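Local coordinates for protein ZYG-9 (Caenorhabditis elegans, PDB 2OF3) that organizes microtubules and spindle poles during mitosis and meiosis in one-cell embryos, and helps position the nucleus in oocytes, at residues 11-14 and 15-18. Numbering follows the deposited sequence.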
loop_
_atom_site.group_PDB
_atom_site.type_symbol
_atom_site.label_atom_id
_atom_site.label_comp_id
_atom_site.label_asym_id
_atom_site.label_seq_id
_atom_site.Cartn_x
_atom_site.Cartn_y
_atom_site.Cartn_z
ATOM N N LYS A 11 3.125 15.390 -14.322
ATOM C CA LYS A 11 2.182 14.441 -13.687
ATOM C C LYS A 11 0.756 14.582 -14.171
ATOM O O LYS A 11 0.082 13.585 -14.416
ATOM C CB LYS A 11 2.219 14.557 -12.149
ATOM C CG LYS A 11 1.392 13.460 -11.443
ATOM C CD LYS A 11 1.314 13.746 -9.916
ATOM C CE LYS A 11 2.582 13.359 -9.251
ATOM N NZ LYS A 11 2.503 13.924 -7.828
ATOM N N LYS A 12 0.257 15.807 -14.288
ATOM C CA LYS A 12 -1.107 15.995 -14.813
ATOM C C LYS A 12 -1.286 15.406 -16.226
ATOM O O LYS A 12 -2.344 14.831 -16.509
ATOM C CB LYS A 12 -1.520 17.472 -14.889
ATOM C CG LYS A 12 -1.647 18.211 -13.573
ATOM C CD LYS A 12 -1.932 19.761 -13.878
ATOM C CE LYS A 12 -1.950 20.602 -12.553
ATOM N NZ LYS A 12 -0.618 20.625 -11.781
ATOM N N GLN A 13 -0.289 15.597 -17.100
ATOM C CA GLN A 13 -0.265 15.042 -18.441
ATOM C C GLN A 13 -0.220 13.494 -18.407
ATOM O O GLN A 13 -0.912 12.862 -19.177
ATOM C CB GLN A 13 0.912 15.623 -19.269
ATOM C CG GLN A 13 0.992 15.114 -20.789
ATOM C CD GLN A 13 -0.230 15.570 -21.624
ATOM O OE1 GLN A 13 -0.861 16.570 -21.285
ATOM N NE2 GLN A 13 -0.604 14.796 -22.665
ATOM N N ARG A 14 0.541 12.895 -17.494
ATOM C CA ARG A 14 0.605 11.426 -17.363
ATOM C C ARG A 14 -0.708 10.850 -16.886
ATOM O O ARG A 14 -1.137 9.824 -17.457
ATOM C CB ARG A 14 1.758 10.945 -16.480
ATOM C CG ARG A 14 3.113 11.333 -17.044
ATOM C CD ARG A 14 4.242 10.641 -16.204
ATOM N NE ARG A 14 4.373 11.236 -14.856
ATOM C CZ ARG A 14 5.090 12.306 -14.579
ATOM N NH1 ARG A 14 5.726 12.987 -15.542
ATOM N NH2 ARG A 14 5.128 12.744 -13.341
ATOM N N ILE A 15 -1.348 11.482 -15.888
ATOM C CA ILE A 15 -2.657 11.046 -15.397
ATOM C C ILE A 15 -3.709 11.137 -16.512
ATOM O O ILE A 15 -4.486 10.211 -16.739
ATOM C CB ILE A 15 -3.176 11.866 -14.199
ATOM C CG1 ILE A 15 -2.233 11.769 -12.989
ATOM C CG2 ILE A 15 -4.537 11.371 -13.762
ATOM C CD1 ILE A 15 -1.780 10.367 -12.657
ATOM N N LYS A 16 -3.729 12.249 -17.214
ATOM C CA LYS A 16 -4.656 12.407 -18.323
ATOM C C LYS A 16 -4.437 11.380 -19.448
ATOM O O LYS A 16 -5.412 10.809 -19.927
ATOM C CB LYS A 16 -4.528 13.825 -18.862
ATOM C CG LYS A 16 -5.176 13.981 -20.191
ATOM C CD LYS A 16 -5.008 15.384 -20.662
ATOM C CE LYS A 16 -3.877 15.450 -21.648
ATOM N NZ LYS A 16 -3.673 16.913 -21.982
ATOM N N GLU A 17 -3.185 11.128 -19.861
ATOM C CA GLU A 17 -2.887 10.136 -20.904
ATOM C C GLU A 17 -3.325 8.749 -20.489
ATOM O O GLU A 17 -3.841 8.027 -21.312
ATOM C CB GLU A 17 -1.406 10.172 -21.283
ATOM C CG GLU A 17 -1.055 11.444 -22.042
ATOM C CD GLU A 17 0.382 11.511 -22.598
ATOM O OE1 GLU A 17 1.203 10.576 -22.357
ATOM O OE2 GLU A 17 0.679 12.558 -23.268
ATOM N N GLU A 18 -3.188 8.381 -19.210
ATOM C CA GLU A 18 -3.669 7.085 -18.729
ATOM C C GLU A 18 -5.212 7.004 -18.820
ATOM O O GLU A 18 -5.782 5.974 -19.264
ATOM C CB GLU A 18 -3.192 6.791 -17.266
ATOM C CG GLU A 18 -3.657 5.387 -16.849
ATOM C CD GLU A 18 -3.042 4.924 -15.559
ATOM O OE1 GLU A 18 -2.011 5.539 -15.184
ATOM O OE2 GLU A 18 -3.591 3.949 -14.926
HETATM O O HOH W 1 -0.187 7.642 -15.392
#
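Q13 uses both ends of its side-chain amide to grip K16 and E17, one turn further along helix 10-19, a short surface α-helix with a solvent face and a face against the body of the protein; it is the first helix of this all-helical TOG domain and lies against helices 85-95 and 127-139. On the exposed side the amide NE2 donates to E17 OE2 at 2.6 Å, almost straight (174°). The carboxylate oxygen lies practically in the amide plane; it is met on its anti side, somewhat out of the carboxylate plane, and the two flat groups stand nearly perpendicular, 86° apart. The amide is turned toward E17 by a bend at chi2 (64°), after a first torsion that places CG anti to the backbone N. The amide's other atom, OE1, accepts from K16 NZ at 2.9 Å, and K16 CE rests 3.2 Å from the same oxygen. Both partners thus fix the rotation of the amide, which links the lysine to the glutamate; the positive K16 at its oxygen and the negative E17 at its nitrogen probably polarise it.

The packed side is different. R14 is buried, its NE salt-bridged to D86 at the start of helix 85-95, while K11 NZ reaches S85 OG and the carbonyl of L82. The I15 side chain touches E128 and E129 of helix 127-139, and its CG1 lies 3.3 Å from K11 O, the carbonyl that also receives I15 N at 2.9 Å. Similar i to i+4 backbone bonds join K16 to K12, E17 to Q13 and E18 to R14. The E18 side chain, extended beyond CG, touches E128 and K25. A water donates to E18 OE1 at 2.8 Å and, weakly, to R14 O at 3.2 Å.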